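Local coordinates for putative secreted salivary protein (PDB 5K6D) that inhibits the voltage-gated sodium channel Nav1.5 of the host, acting as a secreted toxin in flea saliva, at residues Asn23-Ala28 / Ser65-Lys70; Gly30-Thr35 / Gly43-His48. All blocks are in the same frame, centred on the assembly; numbering follows the deposited sequence.

Contact 1 of 2, residues Asn23-Ala28 / Ser65-Lys70; sequences NGLATA and SQKPNK
L25 meets the side-chain amide of Q66 from above its face. CD1 of L25 does the touching. It lies 3.5 Å from CD of Q66 and almost straight over that carbon. OE1 and NE2 of Q66 are each 3.8 Å from this same CD1, so the methyl is nearly centred on the amide group. The L25 chain gets there because CD1 continues the line from CA (chi2 -179°), pushing one methyl far forward. The Q66 chain is extended beyond CG and crosses the leucine at about a right angle. K67 adds a smaller touch from the side, with its CG 4.1 Å from CD1 of L25. The backbones stay well apart, with 7.9 Å between the CA atoms of L25 and Q66. The side chains of L25 and K67 both touch Y74 of strand 73-76. The contact itself joins the residue before strand 26-28 to the loop between strands 57-60 and 73-76. No hydrogen bond links the two segments. A methyl set on an amide face at the surface means that the contact rests on van der Waals packing.

Contact 2 of 2, residues Gly30-Thr35 / Gly43-His48; sequences GQCKGT and GKCDKH
Q31 lays its amide on one face of the H48 imidazole. The two planes are 10° apart and stacked. NE2 of Q31 is displaced toward the ring's rim, 3.4 Å from CE1 of H48. Nearer the backbone, CG of Q31 makes a CH-pi contact, 3.9 Å from the centroid of the H48 ring and 15° off its normal. The chain folds at chi2 (-67°), which brings CD over the ring; the final rotation lays the amide nearly parallel to it. Separately, SG of C32 packs on CB of C45 at 3.8 Å.

K44 reaches the loop through water. Its NZ gives a 2.7 Å hydrogen bond to water 1, which donates to O of Q31 and O of K33. Water 2 donates to O of K33 and has a weak bond from NZ of K44. D36 forms a salt bridge with this ammonium group.

Further out, a type I turn from G30 to K33, closed by K33 N to G30 O at 3.2 Å, presents Q31 and C32 to the helix. The H48 ring is tied by a hydrogen bond from NE2 to C8 O. C32 is bonded to C60 and C45 to C73, so each touching cysteine is fixed to a strand of the sheet. Helix 38-51 also carries C49, bonded to C75. Two cysteines one turn apart on a helix, joined to a Cys-X-Cys strand of an antiparallel sheet, are the signature of the cystine-stabilised alpha-beta fold, shared with scorpion toxins and defensins.

From the N terminus, the chain runs into strand 26-28, the end of segment 23-28. It then turns through 30-35 and folds back as helix 38-51. Contact 2 closes this short loop by setting 30-35 on the helix at 43-48. The chain goes on through strand 57-60 to 65-70, where contact 1 closes a much longer loop. Contact 2 lies wholly within that longer loop, so the two nest and do not cross. Their centres are 13 Å apart, yet they touch: A28 CB is 3.4 Å from H48 CD2, and K70 O is 3.4 Å from C32 CB. Contact 1 joins loops at the surface, while contact 2 joins a loop to the helix.

Contact 1 of 2, residues Asn23-Ala28 / Ser65-Lys70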
ATOM      1  N   ASN A  23      -6.711   8.048   9.972  1.00 20.92           N
ATOM      2  CA  ASN A  23      -7.677   8.385   8.924  1.00 20.02           C
ATOM      3  C   ASN A  23      -7.106   8.539   7.514  1.00 21.23           C
ATOM      4  O   ASN A  23      -7.852   8.776   6.564  1.00 23.99           O
ATOM      5  CB  ASN A  23      -8.408   9.672   9.294  1.00 24.86           C
ATOM      6  CG  ASN A  23      -9.274   9.515  10.518  1.00 27.70           C
ATOM      7  OD1 ASN A  23      -9.818   8.441  10.773  1.00 28.34           O
ATOM      8  ND2 ASN A  23      -9.411  10.586  11.283  1.00 29.94           N
ATOM      9  N   GLY A  24      -5.794   8.408   7.374  1.00 19.05           N
ATOM     10  CA  GLY A  24      -5.160   8.614   6.083  1.00 14.99           C
ATOM     11  C   GLY A  24      -4.991   7.330   5.294  1.00 11.45           C
ATOM     12  O   GLY A  24      -5.721   6.351   5.492  1.00 14.91           O
ATOM     13  N   LEU A  25      -4.010   7.328   4.398  1.00  9.48           N
ATOM     14  CA  LEU A  25      -3.674   6.153   3.608  1.00  8.93           C
ATOM     15  C   LEU A  25      -2.690   5.270   4.359  1.00  9.38           C
ATOM     16  O   LEU A  25      -1.936   5.762   5.209  1.00  9.66           O
ATOM     17  CB  LEU A  25      -3.067   6.566   2.270  1.00  9.09           C
ATOM     18  CG  LEU A  25      -3.902   7.540   1.439  1.00 11.53           C
ATOM     19  CD1 LEU A  25      -3.188   7.855   0.127  1.00 13.26           C
ATOM     20  CD2 LEU A  25      -5.300   6.985   1.188  1.00 13.21           C
ATOM     21  N   ALA A  26      -2.698   3.977   4.046  1.00  8.57           N
ATOM     22  CA  ALA A  26      -1.686   3.048   4.539  1.00  8.60           C
ATOM     23  C   ALA A  26      -0.508   3.023   3.582  1.00  6.51           C
ATOM     24  O   ALA A  26      -0.684   2.809   2.374  1.00  7.70           O
ATOM     25  CB  ALA A  26      -2.263   1.663   4.695  1.00 10.09           C
ATOM     26  N   THR A  27       0.695   3.208   4.110  1.00  7.46           N
ATOM     27  CA  THR A  27       1.878   3.102   3.276  1.00  7.50           C
ATOM     28  C   THR A  27       2.337   1.654   3.189  1.00  6.39           C
ATOM     29  O   THR A  27       2.856   1.085   4.157  1.00  7.07           O
ATOM     30  CB  THR A  27       3.016   3.961   3.807  1.00  7.88           C
ATOM     31  OG1 THR A  27       2.584   5.328   3.850  1.00  9.37           O
ATOM     32  CG2 THR A  27       4.239   3.833   2.908  1.00 10.05           C
ATOM     33  N   ALA A  28       2.109   1.055   2.026  1.00  6.11           N
ATOM     34  CA  ALA A  28       2.588  -0.286   1.721  1.00  6.77           C
ATOM     35  C   ALA A  28       3.966  -0.135   1.103  1.00  6.55           C
ATOM     36  O   ALA A  28       4.121   0.047  -0.109  1.00  6.98           O
ATOM     37  CB  ALA A  28       1.628  -1.001   0.796  1.00  6.99           C
ATOM     38  N   SER A  65       2.441  15.233  -1.530  1.00 12.43           N
ATOM     39  CA  SER A  65       2.605  15.151  -0.085  0.56 13.88           C
ATOM     40  C   SER A  65       1.973  13.877   0.472  1.00 12.85           C
ATOM     41  O   SER A  65       2.516  13.256   1.384  1.00 13.63           O
ATOM     42  CB  SER A  65       2.004  16.381   0.596  0.56 17.61           C
ATOM     43  OG  SER A  65       0.608  16.456   0.381  0.56 20.09           O
ATOM     44  N   GLN A  66       0.841  13.478  -0.093  1.00 11.64           N
ATOM     45  CA  GLN A  66       0.124  12.306   0.371  1.00 11.16           C
ATOM     46  C   GLN A  66       0.769  11.003  -0.098  1.00 10.22           C
ATOM     47  O   GLN A  66       0.670   9.981   0.574  1.00 12.27           O
ATOM     48  CB  GLN A  66      -1.318  12.368  -0.115  1.00 11.23           C
ATOM     49  CG  GLN A  66      -2.195  11.265   0.384  1.00 12.10           C
ATOM     50  CD  GLN A  66      -3.542  11.292  -0.273  1.00 12.65           C
ATOM     51  OE1 GLN A  66      -3.650  11.284  -1.500  1.00 16.08           O
ATOM     52  NE2 GLN A  66      -4.590  11.331   0.535  1.00 11.07           N
ATOM     53  N   LYS A  67       1.407  11.028  -1.267  1.00  9.38           N
ATOM     54  CA  LYS A  67       1.982   9.819  -1.851  1.00  9.48           C
ATOM     55  C   LYS A  67       3.403  10.128  -2.328  1.00 10.03           C
ATOM     56  O   LYS A  67       3.675  10.129  -3.527  1.00 10.50           O
ATOM     57  CB  LYS A  67       1.111   9.309  -3.006  1.00 10.58           C
ATOM     58  CG  LYS A  67      -0.359   9.107  -2.638  1.00 10.61           C
ATOM     59  CD  LYS A  67      -1.140   8.435  -3.762  1.00 14.66           C
ATOM     60  CE  LYS A  67      -0.868   9.096  -5.101  1.00 22.80           C
ATOM     61  NZ  LYS A  67      -1.888  10.140  -5.404  1.00 30.61           N
ATOM     62  N   PRO A  68       4.319  10.401  -1.382  1.00  9.89           N
ATOM     63  CA  PRO A  68       5.599  11.029  -1.749  1.00 11.21           C
ATOM     64  C   PRO A  68       6.629  10.119  -2.415  1.00 11.95           C
ATOM     65  O   PRO A  68       7.447  10.624  -3.182  1.00 14.52           O
ATOM     66  CB  PRO A  68       6.141  11.524  -0.403  1.00 13.40           C
ATOM     67  CG  PRO A  68       5.521  10.619   0.598  1.00 13.68           C
ATOM     68  CD  PRO A  68       4.138  10.341   0.079  1.00 11.34           C
ATOM     69  N   ASN A  69       6.599   8.821  -2.130  1.00 11.65           N
ATOM     70  CA  ASN A  69       7.660   7.920  -2.568  1.00 11.94           C
ATOM     71  C   ASN A  69       7.198   7.023  -3.712  1.00 11.94           C
ATOM     72  O   ASN A  69       6.303   6.206  -3.530  1.00 11.42           O
ATOM     73  CB  ASN A  69       8.126   7.071  -1.382  1.00 13.64           C
ATOM     74  CG  ASN A  69       9.387   6.282  -1.677  1.00 18.64           C
ATOM     75  OD1 ASN A  69       9.674   5.936  -2.825  1.00 20.31           O
ATOM     76  ND2 ASN A  69      10.152   5.988  -0.632  1.00 22.14           N
ATOM     77  N   LYS A  70       7.828   7.153  -4.873  1.00 14.34           N
ATOM     78  CA  LYS A  70       7.417   6.400  -6.058  1.00 13.90           C
ATOM     79  C   LYS A  70       7.575   4.888  -5.902  1.00 13.16           C
ATOM     80  O   LYS A  70       6.956   4.124  -6.643  1.00 15.42           O
ATOM     81  CB  LYS A  70       8.200   6.873  -7.284  1.00 18.61           C
ATOM     82  CG  LYS A  70       9.681   6.544  -7.253  1.00 24.06           C
ATOM     83  CD  LYS A  70      10.397   7.157  -8.447  1.00 27.65           C
ATOM     84  CE  LYS A  70      11.909   7.165  -8.251  1.00 31.87           C
ATOM     85  NZ  LYS A  70      12.501   5.795  -8.344  1.00 36.45           N
TER

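Contact 2 of 2, residues Gly30-Thr35 / Gly43-His48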
ATOM      1  N   GLY A  30       7.462  -0.210  -0.523  1.00  9.71           N
ATOM      2  CA  GLY A  30       8.188  -0.968  -1.527  1.00  9.24           C
ATOM      3  C   GLY A  30       7.401  -1.686  -2.605  1.00  9.03           C
ATOM      4  O   GLY A  30       8.006  -2.262  -3.513  1.00 10.03           O
ATOM      5  N   GLN A  31       6.073  -1.651  -2.559  1.00  8.58           N
ATOM      6  CA  GLN A  31       5.307  -2.473  -3.499  1.00  8.42           C
ATOM      7  C   GLN A  31       5.441  -1.989  -4.940  1.00  8.53           C
ATOM      8  O   GLN A  31       5.193  -2.754  -5.869  1.00  9.57           O
ATOM      9  CB  GLN A  31       3.827  -2.526  -3.121  1.00  8.30           C
ATOM     10  CG  GLN A  31       3.540  -3.157  -1.767  1.00  8.24           C
ATOM     11  CD  GLN A  31       3.852  -4.634  -1.730  1.00  9.07           C
ATOM     12  OE1 GLN A  31       3.716  -5.340  -2.739  1.00 10.42           O
ATOM     13  NE2 GLN A  31       4.290  -5.117  -0.580  1.00  9.62           N
ATOM     14  N   CYS A  32       5.843  -0.733  -5.134  1.00  9.31           N
ATOM     15  CA  CYS A  32       5.977  -0.179  -6.478  1.00  9.66           C
ATOM     16  C   CYS A  32       7.433  -0.029  -6.922  1.00 10.08           C
ATOM     17  O   CYS A  32       7.726   0.719  -7.858  1.00 12.27           O
ATOM     18  CB  CYS A  32       5.258   1.169  -6.554  1.00 10.69           C
ATOM     19  SG  CYS A  32       3.488   1.037  -6.226  1.00  9.39           S
ATOM     20  N   LYS A  33       8.339  -0.753  -6.275  1.00 10.67           N
ATOM     21  CA  LYS A  33       9.749  -0.695  -6.649  1.00 12.43           C
ATOM     22  C   LYS A  33      10.023  -1.509  -7.907  1.00 12.72           C
ATOM     23  O   LYS A  33       9.208  -2.326  -8.328  1.00 13.24           O
ATOM     24  CB  LYS A  33      10.633  -1.195  -5.505  1.00 15.14           C
ATOM     25  CG  LYS A  33      10.590  -2.697  -5.294  1.00 18.57           C
ATOM     26  CD  LYS A  33      11.329  -3.101  -4.026  1.00 24.51           C
ATOM     27  CE  LYS A  33      11.213  -4.598  -3.783  1.00 26.90           C
ATOM     28  NZ  LYS A  33      11.876  -5.014  -2.518  1.00 29.86           N
ATOM     29  N   GLY A  34      11.178  -1.280  -8.515  1.00 13.26           N
ATOM     30  CA  GLY A  34      11.611  -2.121  -9.611  1.00 14.86           C
ATOM     31  C   GLY A  34      11.343  -1.547 -10.984  1.00 14.02           C
ATOM     32  O   GLY A  34      10.986  -0.377 -11.128  1.00 15.27           O
ATOM     33  N   THR A  35      11.509  -2.387 -12.002  1.00 14.61           N
ATOM     34  CA  THR A  35      11.507  -1.928 -13.383  1.00 14.81           C
ATOM     35  C   THR A  35      10.238  -2.253 -14.172  1.00 15.98           C
ATOM     36  O   THR A  35      10.172  -1.963 -15.365  1.00 16.70           O
ATOM     37  CB  THR A  35      12.703  -2.523 -14.146  1.00 18.64           C
ATOM     38  OG1 THR A  35      12.646  -3.951 -14.078  1.00 22.37           O
ATOM     39  CG2 THR A  35      14.015  -2.051 -13.529  1.00 19.83           C
ATOM     40  N   GLY A  43      -1.284  -2.413 -10.825  1.00  6.96           N
ATOM     41  CA  GLY A  43      -2.038  -3.617 -10.529  1.00  8.16           C
ATOM     42  C   GLY A  43      -1.535  -4.309  -9.272  1.00  6.32           C
ATOM     43  O   GLY A  43      -2.323  -4.748  -8.426  1.00  7.02           O
ATOM     44  N   LYS A  44      -0.219  -4.412  -9.139  1.00  6.84           N
ATOM     45  CA  LYS A  44       0.353  -5.004  -7.936  1.00  6.47           C
ATOM     46  C   LYS A  44      -0.065  -4.219  -6.701  1.00  6.63           C
ATOM     47  O   LYS A  44      -0.444  -4.791  -5.681  1.00  6.88           O
ATOM     48  CB  LYS A  44       1.876  -5.053  -8.013  1.00  8.10           C
ATOM     49  CG  LYS A  44       2.419  -5.980  -9.073  1.00 11.36           C
ATOM     50  CD  LYS A  44       3.913  -6.226  -8.900  1.00 18.52           C
ATOM     51  CE  LYS A  44       4.751  -5.234  -9.682  1.00 24.28           C
ATOM     52  NZ  LYS A  44       6.211  -5.542  -9.586  1.00 15.87           N
ATOM     53  N   CYS A  45       0.011  -2.900  -6.794  1.00  6.31           N
ATOM     54  CA  CYS A  45      -0.330  -2.046  -5.671  1.00  6.45           C
ATOM     55  C   CYS A  45      -1.806  -2.173  -5.333  1.00  6.33           C
ATOM     56  O   CYS A  45      -2.162  -2.363  -4.173  1.00  7.04           O
ATOM     57  CB  CYS A  45       0.044  -0.600  -5.990  1.00  6.67           C
ATOM     58  SG  CYS A  45      -0.525   0.617  -4.789  1.00  7.06           S
ATOM     59  N   ASP A  46      -2.677  -2.092  -6.334  1.00  6.72           N
ATOM     60  CA  ASP A  46      -4.092  -2.161  -6.030  1.00  7.07           C
ATOM     61  C   ASP A  46      -4.455  -3.476  -5.352  1.00  6.25           C
ATOM     62  O   ASP A  46      -5.218  -3.490  -4.390  1.00  7.13           O
ATOM     63  CB  ASP A  46      -4.936  -1.956  -7.278  1.00  9.62           C
ATOM     64  CG  ASP A  46      -6.346  -1.564  -6.932  1.00 10.97           C
ATOM     65  OD1 ASP A  46      -6.555  -0.414  -6.483  1.00 13.62           O
ATOM     66  OD2 ASP A  46      -7.236  -2.413  -7.057  1.00 13.86           O
ATOM     67  N   LYS A  47      -3.898  -4.580  -5.844  1.00  6.57           N
ATOM     68  CA  LYS A  47      -4.186  -5.886  -5.265  1.00  5.76           C
ATOM     69  C   LYS A  47      -3.565  -6.057  -3.879  1.00  5.87           C
ATOM     70  O   LYS A  47      -4.174  -6.661  -3.000  1.00  6.27           O
ATOM     71  CB  LYS A  47      -3.709  -6.990  -6.208  1.00  6.63           C
ATOM     72  CG  LYS A  47      -3.754  -8.408  -5.640  1.00  8.81           C
ATOM     73  CD  LYS A  47      -5.114  -8.872  -5.122  1.00  9.31           C
ATOM     74  CE  LYS A  47      -6.172  -8.939  -6.203  1.00 10.19           C
ATOM     75  NZ  LYS A  47      -7.348  -9.749  -5.754  1.00 10.58           N
ATOM     76  N   HIS A  48      -2.360  -5.548  -3.661  1.00  5.89           N
ATOM     77  CA  HIS A  48      -1.818  -5.568  -2.306  1.00  5.93           C
ATOM     78  C   HIS A  48      -2.759  -4.808  -1.369  1.00  5.81           C
ATOM     79  O   HIS A  48      -3.064  -5.257  -0.256  1.00  6.62           O
ATOM     80  CB  HIS A  48      -0.407  -4.974  -2.282  1.00  6.75           C
ATOM     81  CG  HIS A  48       0.220  -4.975  -0.929  1.00  6.03           C
ATOM     82  ND1 HIS A  48       0.835  -6.082  -0.377  1.00  7.34           N
ATOM     83  CD2 HIS A  48       0.285  -3.994   0.001  1.00  6.81           C
ATOM     84  CE1 HIS A  48       1.267  -5.768   0.832  1.00  7.34           C
ATOM     85  NE2 HIS A  48       0.948  -4.509   1.084  1.00  8.24           N
TER
HETATM   86  O   HOH W   1       6.636  -3.240  -8.150  1.00 13.83           O
HETATM   87  O   HOH W   2       8.859  -3.836 -10.720  1.00 13.86           O